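Local coordinates for uncharacterized protein (Bacteroides ovatus, PDB 4FS7) that is of unknown function but is an extracellular leucine-rich repeat protein of the BspA type that probably binds other proteins, at residues A[3-8]-A[24-29]; A[73-78]-A[96-101]; A[143-148]-A[164-169]; A[308-313]-A[330-335]. All coordinates share one frame; numbering follows the deposited sequence. Where two conformers were deposited one is given.

Overall arrangement
From the N terminus, contact 1 comes first. Segment 24-29 returns to the turn after strand 4-6 and closes a loop of 15 residues in the N-terminal mixed sheet. Contact 2 then joins strand 73-77 to strand 98-99 in a parallel sheet, closing a loop of 17. Contacts 3 and 4 each pair two short parallel strands further along the leucine-rich repeat array, closing loops of 15 and 16 residues. The four loops follow one another in series, so none nests in or crosses another. Contacts 1 and 2 touch directly, Leu25 CD1 lying 3.6 Å from Val73 CG2. Contact 3 is about 20 Å from contact 2, and contact 4 about 44 Å from contact 3, centre to centre.

Contact 1. Residues A[3-8]-A[24-29]; sequences DFVIDE and GLREFL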
# COMPACT_ATOMS: atom_id res chain seq x y z
N ASP A 3 0.57 -36.13 22.15
CA ASP A 3 -0.04 -37.30 22.81
C ASP A 3 0.53 -38.63 22.30
O ASP A 3 0.79 -39.55 23.11
CB ASP A 3 -1.57 -37.29 22.76
CG ASP A 3 -2.19 -36.11 23.52
OD1 ASP A 3 -1.74 -35.80 24.66
OD2 ASP A 3 -3.17 -35.52 23.05
N PHE A 4 0.72 -38.77 21.00
CA PHE A 4 1.40 -39.95 20.44
C PHE A 4 1.98 -39.65 19.07
O PHE A 4 1.72 -38.57 18.51
CB PHE A 4 0.44 -41.15 20.40
CG PHE A 4 -0.75 -40.97 19.48
CD1 PHE A 4 -1.88 -40.36 19.91
CD2 PHE A 4 -0.70 -41.47 18.20
CE1 PHE A 4 -2.97 -40.20 19.05
CE2 PHE A 4 -1.78 -41.32 17.34
CZ PHE A 4 -2.91 -40.69 17.77
N VAL A 5 2.77 -40.59 18.55
CA VAL A 5 3.51 -40.49 17.28
C VAL A 5 3.17 -41.70 16.43
O VAL A 5 3.11 -42.83 16.95
CB VAL A 5 5.04 -40.49 17.51
CG1 VAL A 5 5.80 -40.26 16.21
CG2 VAL A 5 5.43 -39.47 18.61
N ILE A 6 2.91 -41.48 15.14
CA ILE A 6 2.79 -42.56 14.15
C ILE A 6 3.71 -42.20 12.98
O ILE A 6 3.57 -41.11 12.43
CB ILE A 6 1.36 -42.76 13.64
CG1 ILE A 6 0.42 -43.06 14.80
CG2 ILE A 6 1.29 -43.83 12.54
CD1 ILE A 6 0.63 -44.38 15.50
N ASP A 7 4.64 -43.10 12.63
CA ASP A 7 5.65 -42.83 11.62
C ASP A 7 6.33 -41.48 11.96
O ASP A 7 6.85 -41.32 13.08
CB ASP A 7 5.04 -42.91 10.21
CG ASP A 7 4.46 -44.31 9.91
OD1 ASP A 7 5.14 -45.30 10.25
OD2 ASP A 7 3.33 -44.43 9.38
N GLU A 8 6.33 -40.53 11.02
CA GLU A 8 7.07 -39.29 11.22
C GLU A 8 6.24 -38.18 11.87
O GLU A 8 6.75 -37.08 12.06
CB GLU A 8 7.64 -38.79 9.88
CG GLU A 8 8.60 -39.76 9.19
CD GLU A 8 9.88 -40.01 10.00
OE1 GLU A 8 10.36 -39.08 10.71
OE2 GLU A 8 10.42 -41.14 9.91
N GLY A 24 2.60 -31.89 14.87
CA GLY A 24 3.99 -31.66 14.51
C GLY A 24 4.61 -32.86 13.84
O GLY A 24 3.93 -33.82 13.47
N LEU A 25 5.93 -32.79 13.71
CA LEU A 25 6.76 -33.86 13.22
C LEU A 25 7.64 -34.40 14.33
O LEU A 25 7.99 -33.70 15.26
CB LEU A 25 7.70 -33.38 12.12
CG LEU A 25 7.05 -33.06 10.79
CD1 LEU A 25 8.07 -32.47 9.83
CD2 LEU A 25 6.41 -34.31 10.20
N ARG A 26 7.96 -35.68 14.20
CA ARG A 26 9.01 -36.31 14.98
C ARG A 26 10.30 -35.47 14.88
O ARG A 26 10.71 -35.07 13.78
CB ARG A 26 9.21 -37.73 14.44
CG ARG A 26 10.13 -38.58 15.23
CD ARG A 26 9.97 -40.02 14.80
NE ARG A 26 10.70 -40.30 13.55
CZ ARG A 26 11.68 -41.20 13.41
NH1 ARG A 26 12.08 -41.95 14.42
NH2 ARG A 26 12.26 -41.36 12.22
N GLU A 27 10.90 -35.21 16.03
CA GLU A 27 12.10 -34.40 16.11
C GLU A 27 13.23 -35.17 16.77
O GLU A 27 13.02 -35.83 17.79
CB GLU A 27 11.81 -33.13 16.90
CG GLU A 27 10.80 -32.21 16.22
CD GLU A 27 10.54 -30.96 17.02
OE1 GLU A 27 9.84 -31.04 18.06
OE2 GLU A 27 11.04 -29.89 16.61
N PHE A 28 14.41 -35.11 16.16
CA PHE A 28 15.61 -35.64 16.84
C PHE A 28 16.27 -34.53 17.67
O PHE A 28 16.45 -33.38 17.19
CB PHE A 28 16.56 -36.26 15.81
CG PHE A 28 15.95 -37.42 15.07
CD1 PHE A 28 15.22 -37.21 13.91
CD2 PHE A 28 16.06 -38.71 15.56
CE1 PHE A 28 14.63 -38.26 13.24
CE2 PHE A 28 15.48 -39.78 14.89
CZ PHE A 28 14.76 -39.55 13.73
N LEU A 29 16.59 -34.85 18.92
CA LEU A 29 17.21 -33.88 19.84
C LEU A 29 18.65 -33.59 19.47
O LEU A 29 19.17 -32.50 19.77
CB LEU A 29 17.14 -34.36 21.29
CG LEU A 29 15.74 -34.17 21.88
CD1 LEU A 29 15.60 -34.88 23.21
CD2 LEU A 29 15.40 -32.68 22.01
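A salt bridge and one backbone hydrogen bond carry this surface contact. In the salt bridge, Arg26 grips the Glu8 carboxylate side-on with NE and NH2. Arg26 NE reaches Glu8 OE1 at 3.1 Å, in the guanidinium plane but from above the carboxylate plane. Arg26 NH2 meets Glu8 OE2 at 3.0 Å on its syn lone pair, and this bond is bent, with an N-H...O angle of 132°. The two planar groups are turned 66° apart, so the pair is not a flat, coplanar one. Glu8 bends at its second torsion to bring its carboxylate over. Arg26 has CG anti to its backbone N and turns at chi3 (79°).

The backbone bond runs from Arg26 N to Glu8 O, 2.8 Å long and nearly straight. Its donor sits above the carbonyl plane. Leu25 CA also directs a C-H at Glu8 O.

Van der Waals contact is slight. Leu25 CD2 rests 3.4 Å from the carbonyl Glu8 O, and Val5 CG1 only grazes Arg26 CD at 4.4 Å. Within its own segment, Phe28 sets CZ over one face of the Arg26 guanidinium, offset toward the rim.

Asp3 and Phe4 both face Tyr11, which makes a classic beta bulge. Phe4 stacks on Tyr52, and Phe4 and Ile6 touch Val50 of strand 49-52. The contact thus sits where strand 4-6 ends and strand 19-25 runs out, with strand 9-13 pairing antiparallel to both.

Contact 2. Residues A[73-78]-A[96-101]; sequences VTEIKI and LEIINI
Ile76 and Ile99 lie side by side and point the same way, on the buried face of two parallel segments. Ile99 has CG1 anti to its backbone N, which carries CD1 to 4.0 Å from Ile76 CB. Leu96 comes across Ile76 at about a right angle, its CD1 3.8 Å from Ile76 CG1. Ile78 crosses Ile99 obliquely, and the two meet tip to tip through their CD1 atoms. Phe90 packs against both Ile76 and Ile99.

On the other face Glu75 and Ile98 run alongside each other. The extended Glu75 chain lays CG 3.5 Å from Ile98 CG2. Ile76 N bonds Ile98 O nearly along the C=O axis. One step back, Thr74 O accepts from both Glu97 N and Ile98 N. Such parallel rungs between successive turns are the basis of a leucine-rich repeat solenoid, and strand 42-45 extends the sheet beyond strand 73-77.

Asn100 continues the ladder with its side chain. With chi1 at 68°, CG sits in the crowded position between the backbone N and the carbonyl carbon. Asn100 OD1 takes Ile78 N on a lone pair at 2.9 Å, and ND2 gives a nearly straight bond of 2.9 Å to Ile78 O. An alanine here would remove both bonds and would probably leave the Ile78 backbone less firmly held. A water donates to Ile76 O and to Asn100 OD1, bridging the backbone to the amide.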
# COMPACT_ATOMS: atom_id res chain seq x y z
N VAL A 73 11.19 -29.19 5.56
CA VAL A 73 10.08 -29.85 4.85
C VAL A 73 9.90 -29.27 3.43
O VAL A 73 9.83 -28.05 3.28
CB VAL A 73 8.79 -29.75 5.67
CG1 VAL A 73 7.60 -30.25 4.86
CG2 VAL A 73 8.89 -30.56 6.93
N THR A 74 9.79 -30.13 2.40
CA THR A 74 9.61 -29.66 1.05
C THR A 74 8.20 -29.87 0.50
O THR A 74 7.80 -29.17 -0.42
CB THR A 74 10.65 -30.23 0.10
OG1 THR A 74 10.46 -31.64 -0.04
CG2 THR A 74 12.09 -29.90 0.61
N GLU A 75 7.48 -30.85 1.03
CA GLU A 75 6.13 -31.17 0.58
C GLU A 75 5.31 -31.66 1.76
O GLU A 75 5.82 -32.49 2.55
CB GLU A 75 6.17 -32.25 -0.49
CG GLU A 75 4.78 -32.75 -0.87
CD GLU A 75 4.74 -33.68 -2.10
OE1 GLU A 75 5.80 -34.13 -2.57
OE2 GLU A 75 3.60 -33.97 -2.55
N ILE A 76 4.06 -31.19 1.87
CA ILE A 76 3.10 -31.75 2.82
C ILE A 76 1.87 -32.16 2.04
O ILE A 76 1.35 -31.40 1.22
CB ILE A 76 2.73 -30.70 3.91
CG1 ILE A 76 3.98 -30.24 4.69
CG2 ILE A 76 1.63 -31.23 4.83
CD1 ILE A 76 3.80 -29.10 5.65
N LYS A 77 1.46 -33.40 2.27
CA LYS A 77 0.27 -33.99 1.68
C LYS A 77 -0.81 -34.05 2.76
O LYS A 77 -0.63 -34.73 3.78
CB LYS A 77 0.59 -35.38 1.14
CG LYS A 77 1.73 -35.43 0.11
CD LYS A 77 1.97 -36.83 -0.40
CE LYS A 77 2.47 -36.85 -1.81
NZ LYS A 77 2.16 -38.15 -2.49
N ILE A 78 -1.91 -33.35 2.54
CA ILE A 78 -2.97 -33.24 3.51
C ILE A 78 -4.19 -34.03 3.04
O ILE A 78 -4.67 -33.79 1.94
CB ILE A 78 -3.36 -31.76 3.77
CG1 ILE A 78 -2.14 -30.91 4.16
CG2 ILE A 78 -4.43 -31.67 4.83
CD1 ILE A 78 -2.43 -29.42 4.53
N LEU A 96 9.31 -25.26 1.99
CA LEU A 96 8.05 -25.87 1.56
C LEU A 96 7.72 -25.42 0.13
O LEU A 96 7.56 -24.22 -0.10
CB LEU A 96 6.91 -25.52 2.52
CG LEU A 96 5.51 -26.07 2.22
CD1 LEU A 96 5.51 -27.63 2.34
CD2 LEU A 96 4.45 -25.43 3.14
N GLU A 97 7.56 -26.38 -0.81
CA GLU A 97 7.31 -26.10 -2.21
C GLU A 97 5.94 -26.60 -2.69
O GLU A 97 5.35 -26.02 -3.57
CB GLU A 97 8.38 -26.72 -3.10
CG GLU A 97 9.78 -26.18 -2.89
CD GLU A 97 10.82 -26.90 -3.76
OE1 GLU A 97 10.45 -27.32 -4.86
OE2 GLU A 97 11.99 -27.07 -3.35
N ILE A 98 5.46 -27.68 -2.07
CA ILE A 98 4.29 -28.44 -2.52
C ILE A 98 3.33 -28.62 -1.32
O ILE A 98 3.72 -29.27 -0.33
CB ILE A 98 4.70 -29.87 -3.03
CG1 ILE A 98 5.60 -29.79 -4.26
CG2 ILE A 98 3.46 -30.72 -3.34
CD1 ILE A 98 5.16 -28.71 -5.19
N ILE A 99 2.10 -28.09 -1.40
CA ILE A 99 1.07 -28.34 -0.36
C ILE A 99 -0.29 -28.18 -0.97
O ILE A 99 -0.47 -27.38 -1.88
CB ILE A 99 1.23 -27.39 0.85
CG1 ILE A 99 0.44 -27.93 2.06
CG2 ILE A 99 0.88 -25.94 0.48
CD1 ILE A 99 0.78 -27.24 3.41
N ASN A 100 -1.23 -29.01 -0.53
CA ASN A 100 -2.63 -28.91 -0.93
C ASN A 100 -3.50 -28.52 0.26
O ASN A 100 -3.23 -28.91 1.39
CB ASN A 100 -3.13 -30.27 -1.49
CG ASN A 100 -3.20 -31.34 -0.44
OD1 ASN A 100 -2.15 -31.73 0.11
ND2 ASN A 100 -4.40 -31.83 -0.14
N ILE A 101 -4.57 -27.80 -0.02
CA ILE A 101 -5.55 -27.43 1.01
C ILE A 101 -6.85 -28.14 0.68
O ILE A 101 -7.46 -27.90 -0.35
CB ILE A 101 -5.82 -25.93 1.08
CG1 ILE A 101 -4.51 -25.14 1.12
CG2 ILE A 101 -6.66 -25.62 2.33
CD1 ILE A 101 -3.66 -25.49 2.31
O HOH W 1 0.58 -31.84 -1.42

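Contact 3. Residues A[143-148]-A[164-169]; sequences EITIPE and LEYVSL
Three backbone hydrogen bonds join the two segments, whose strands 143-145 and 166-168 run almost exactly parallel, 5° apart. Ile144 N binds Tyr166 O at 3.0 Å. Ile144 O in turn accepts from Ser168 N at 3.1 Å, in the carbonyl plane. Just beyond the first strand, Ile146 N meets Ser168 O at 2.9 Å, nearly along the C=O axis. Two C-H groups share these acceptors, Glu143 CA at Tyr166 O and Val167 CA at Ile144 O.

On the buried face, Ile144 and Val167 lie side by side and point the same way. Their CG2 branches touch at 3.8 Å. Ile144 CG2 occupies the crowded position between its backbone N and carbonyl carbon, while Val167 CG2 is anti to its backbone N. Leu164 crosses Ile144 obliquely and brings its CD1 to 4.2 Å from Ile144 CG2. Ile146 lays CB and CG1 close over Ser168 O.

The pattern is that of adjacent turns in a BspA-type leucine-rich repeat solenoid, with apolar residues inward and polar ones outward. Glu143, Thr145, Tyr166 and Ser168 make the outer face. Glu143 CB and Thr145 OG1 both stand at the edge of the Tyr166 ring. One water lies in the ring plane and links Tyr166 OH, at 2.9 Å, to Thr145 OG1. A second donates to Ile146 O and bonds Ser168 OG at 2.8 Å.

Further out, Phe158 packs on Ile144 and Ile146. Ile153 of strand 152-153 touches Ile146 and Leu169, and Val167 rests on Ile190. Lys142 extends the pairing through backbone bonds to Glu165 and Tyr166.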
# COMPACT_ATOMS: atom_id res chain seq x y z
N GLU A 143 0.95 -16.39 -9.13
CA GLU A 143 -0.43 -16.06 -9.33
C GLU A 143 -1.20 -16.62 -8.19
O GLU A 143 -0.81 -17.61 -7.56
CB GLU A 143 -0.91 -16.60 -10.66
CG GLU A 143 -0.97 -18.06 -10.84
CD GLU A 143 -1.63 -18.36 -12.19
OE1 GLU A 143 -0.91 -18.39 -13.19
OE2 GLU A 143 -2.89 -18.45 -12.26
N ILE A 144 -2.31 -15.99 -7.89
CA ILE A 144 -3.30 -16.56 -6.97
C ILE A 144 -4.71 -16.08 -7.33
O ILE A 144 -4.92 -14.90 -7.68
CB ILE A 144 -2.97 -16.27 -5.49
CG1 ILE A 144 -3.82 -17.20 -4.58
CG2 ILE A 144 -3.16 -14.81 -5.18
CD1 ILE A 144 -3.45 -17.22 -3.17
N THR A 145 -5.65 -17.03 -7.32
CA THR A 145 -7.06 -16.73 -7.48
C THR A 145 -7.80 -16.92 -6.17
O THR A 145 -7.71 -17.99 -5.52
CB THR A 145 -7.65 -17.59 -8.61
OG1 THR A 145 -6.98 -17.26 -9.83
CG2 THR A 145 -9.16 -17.35 -8.78
N ILE A 146 -8.47 -15.86 -5.74
CA ILE A 146 -9.23 -15.87 -4.47
C ILE A 146 -10.66 -16.23 -4.78
O ILE A 146 -11.30 -15.56 -5.56
CB ILE A 146 -9.27 -14.47 -3.76
CG1 ILE A 146 -7.88 -13.85 -3.61
CG2 ILE A 146 -9.99 -14.57 -2.40
CD1 ILE A 146 -6.84 -14.72 -2.89
N PRO A 147 -11.19 -17.33 -4.19
CA PRO A 147 -12.55 -17.75 -4.44
C PRO A 147 -13.59 -16.65 -4.17
O PRO A 147 -13.41 -15.81 -3.27
CB PRO A 147 -12.71 -18.95 -3.49
CG PRO A 147 -11.38 -19.52 -3.36
CD PRO A 147 -10.48 -18.31 -3.34
N GLU A 148 -14.68 -16.68 -4.93
CA GLU A 148 -15.70 -15.63 -4.92
C GLU A 148 -16.33 -15.41 -3.56
O GLU A 148 -16.80 -14.34 -3.25
CB GLU A 148 -16.79 -15.90 -5.98
CG GLU A 148 -17.81 -17.01 -5.66
CD GLU A 148 -18.79 -17.30 -6.80
OE1 GLU A 148 -19.53 -16.37 -7.23
OE2 GLU A 148 -18.78 -18.47 -7.26
N LEU A 164 4.74 -12.28 -7.14
CA LEU A 164 3.33 -12.21 -7.53
C LEU A 164 3.11 -11.26 -8.71
O LEU A 164 3.46 -10.07 -8.63
CB LEU A 164 2.49 -11.76 -6.36
CG LEU A 164 0.97 -11.81 -6.49
CD1 LEU A 164 0.43 -13.25 -6.64
CD2 LEU A 164 0.33 -11.14 -5.25
N GLU A 165 2.54 -11.79 -9.79
CA GLU A 165 2.25 -11.07 -10.99
C GLU A 165 0.78 -11.03 -11.35
O GLU A 165 0.36 -10.23 -12.18
CB GLU A 165 3.01 -11.67 -12.18
CG GLU A 165 4.54 -11.60 -12.09
CD GLU A 165 5.25 -12.10 -13.34
OE1 GLU A 165 4.77 -11.85 -14.46
OE2 GLU A 165 6.31 -12.71 -13.19
N TYR A 166 -0.03 -11.90 -10.74
CA TYR A 166 -1.44 -11.94 -11.06
C TYR A 166 -2.19 -12.25 -9.80
O TYR A 166 -1.88 -13.25 -9.12
CB TYR A 166 -1.73 -13.00 -12.10
CG TYR A 166 -3.21 -13.06 -12.37
CD1 TYR A 166 -3.83 -12.08 -13.14
CD2 TYR A 166 -4.01 -14.04 -11.76
CE1 TYR A 166 -5.19 -12.12 -13.39
CE2 TYR A 166 -5.38 -14.07 -12.00
CZ TYR A 166 -5.97 -13.12 -12.80
OH TYR A 166 -7.32 -13.17 -13.00
N VAL A 167 -3.20 -11.44 -9.46
CA VAL A 167 -4.13 -11.77 -8.38
C VAL A 167 -5.56 -11.46 -8.78
O VAL A 167 -5.82 -10.41 -9.33
CB VAL A 167 -3.74 -11.06 -7.05
CG1 VAL A 167 -3.58 -9.57 -7.21
CG2 VAL A 167 -4.72 -11.40 -5.94
N SER A 168 -6.46 -12.41 -8.56
CA SER A 168 -7.89 -12.23 -8.76
C SER A 168 -8.58 -12.15 -7.41
O SER A 168 -8.74 -13.16 -6.74
CB SER A 168 -8.44 -13.38 -9.60
OG SER A 168 -9.85 -13.21 -9.75
N LEU A 169 -8.99 -10.95 -7.01
CA LEU A 169 -9.71 -10.68 -5.77
C LEU A 169 -11.18 -11.01 -5.95
O LEU A 169 -11.68 -10.98 -7.06
CB LEU A 169 -9.55 -9.21 -5.37
CG LEU A 169 -8.17 -8.79 -4.89
CD1 LEU A 169 -8.04 -7.28 -4.88
CD2 LEU A 169 -7.91 -9.37 -3.48
O HOH W 2 -8.50 -15.74 -12.22
O HOH W 3 -11.59 -14.44 -7.96

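Contact 4. Residues A[308-313]-A[330-335]; sequences VKFIGE and LVEEIG
The tight part of this contact is the backbone ladder. Glu332 N gives an almost straight bond to Lys309 O at 2.8 Å. Ile311 N meets Glu333 O at 3.0 Å, and Gly335 N reaches Ile311 O at 2.8 Å nearly along the C=O axis, though bent at the hydrogen. Gly335, with no side chain, lies close against the backbone of Gly312 and Glu313. On the buried face Ile311 CG1 touches Val331 CG1 more loosely, at 4.4 Å.

These are neighbouring parallel rungs of the BspA-type leucine-rich repeat solenoid, between strands 287-288 and 356-357 of one sheet.

On the other face Phe310 lies alongside two glutamates. Glu333 comes to the ring edge, its OE2 3.4 Å from Phe310 CE2 and its carboxylate turned 86° to the ring. Glu332 OE1 approaches Phe310 CZ at 3.6 Å. Both carboxylates form salt bridges to Arg355. An alanine for Phe310 would remove the ring that both side chains pack against and would probably loosen the packing of both glutamate chains, leaving their position to rest more on Arg355.

At the looser end the extended Lys309 chain runs beside Leu330, CE to CD1 4.2 Å. There a water bridges Val308 O and Leu330 N.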
# COMPACT_ATOMS: atom_id res chain seq x y z
N VAL A 308 -8.33 27.11 -5.92
CA VAL A 308 -7.23 27.02 -4.95
C VAL A 308 -7.06 28.34 -4.21
O VAL A 308 -6.83 29.39 -4.82
CB VAL A 308 -5.92 26.60 -5.62
CG1 VAL A 308 -4.82 26.53 -4.56
CG2 VAL A 308 -6.10 25.29 -6.39
N LYS A 309 -7.11 28.28 -2.90
CA LYS A 309 -7.00 29.47 -2.07
C LYS A 309 -5.91 29.50 -1.03
O LYS A 309 -5.59 30.55 -0.50
CB LYS A 309 -8.35 29.74 -1.40
CG LYS A 309 -9.46 30.04 -2.47
CD LYS A 309 -10.81 30.43 -1.93
CE LYS A 309 -11.83 30.45 -3.11
NZ LYS A 309 -13.16 30.97 -2.70
N PHE A 310 -5.31 28.36 -0.74
CA PHE A 310 -4.23 28.27 0.28
C PHE A 310 -3.11 27.39 -0.21
O PHE A 310 -3.36 26.27 -0.68
CB PHE A 310 -4.76 27.72 1.59
CG PHE A 310 -5.91 28.51 2.14
CD1 PHE A 310 -7.23 28.26 1.75
CD2 PHE A 310 -5.67 29.57 2.99
CE1 PHE A 310 -8.29 29.04 2.24
CE2 PHE A 310 -6.71 30.33 3.49
CZ PHE A 310 -8.02 30.07 3.10
N ILE A 311 -1.88 27.86 -0.08
CA ILE A 311 -0.69 27.07 -0.40
C ILE A 311 -0.00 26.73 0.93
O ILE A 311 0.48 27.61 1.64
CB ILE A 311 0.33 27.83 -1.29
CG1 ILE A 311 -0.34 28.52 -2.49
CG2 ILE A 311 1.47 26.84 -1.71
CD1 ILE A 311 -1.01 27.53 -3.45
N GLY A 312 -0.02 25.45 1.30
CA GLY A 312 0.45 25.01 2.55
C GLY A 312 1.93 25.13 2.78
O GLY A 312 2.72 25.24 1.86
N GLU A 313 2.30 25.00 4.05
CA GLU A 313 3.67 24.98 4.48
C GLU A 313 4.50 23.99 3.67
O GLU A 313 4.14 22.82 3.50
CB GLU A 313 3.71 24.63 5.96
CG GLU A 313 5.02 24.83 6.64
CD GLU A 313 4.94 25.08 8.16
OE1 GLU A 313 4.08 25.85 8.69
OE2 GLU A 313 5.86 24.55 8.82
N LEU A 330 -7.79 34.26 -6.27
CA LEU A 330 -8.35 34.30 -4.93
C LEU A 330 -7.42 33.67 -3.86
O LEU A 330 -7.85 33.42 -2.73
CB LEU A 330 -9.74 33.65 -4.92
CG LEU A 330 -10.78 34.38 -5.77
CD1 LEU A 330 -12.02 33.50 -5.92
CD2 LEU A 330 -11.14 35.72 -5.10
N VAL A 331 -6.17 33.42 -4.20
CA VAL A 331 -5.23 32.88 -3.19
C VAL A 331 -5.10 33.84 -2.01
O VAL A 331 -4.86 35.04 -2.19
CB VAL A 331 -3.89 32.53 -3.81
CG1 VAL A 331 -2.88 32.10 -2.69
CG2 VAL A 331 -3.99 31.38 -4.79
N GLU A 332 -5.27 33.30 -0.81
CA GLU A 332 -5.24 34.08 0.42
C GLU A 332 -3.95 33.97 1.22
O GLU A 332 -3.58 34.93 1.90
CB GLU A 332 -6.39 33.67 1.34
CG GLU A 332 -7.78 33.91 0.72
CD GLU A 332 -8.94 33.66 1.65
OE1 GLU A 332 -8.78 33.63 2.90
OE2 GLU A 332 -10.06 33.54 1.10
N GLU A 333 -3.31 32.82 1.22
CA GLU A 333 -2.14 32.56 2.07
C GLU A 333 -1.14 31.70 1.33
O GLU A 333 -1.53 30.73 0.65
CB GLU A 333 -2.54 31.82 3.36
CG GLU A 333 -3.66 32.51 4.15
CD GLU A 333 -4.07 31.81 5.45
OE1 GLU A 333 -3.34 30.94 5.96
OE2 GLU A 333 -5.16 32.14 5.97
N ILE A 334 0.13 32.05 1.52
CA ILE A 334 1.27 31.24 1.13
C ILE A 334 1.99 30.86 2.42
O ILE A 334 2.31 31.74 3.21
CB ILE A 334 2.29 32.05 0.19
CG1 ILE A 334 1.61 32.40 -1.15
CG2 ILE A 334 3.59 31.30 -0.03
CD1 ILE A 334 2.37 33.45 -2.01
N GLY A 335 2.19 29.57 2.67
CA GLY A 335 2.73 29.10 3.92
C GLY A 335 4.21 29.26 4.13
O GLY A 335 4.97 29.72 3.28
O HOH W 4 -7.89 31.36 -6.50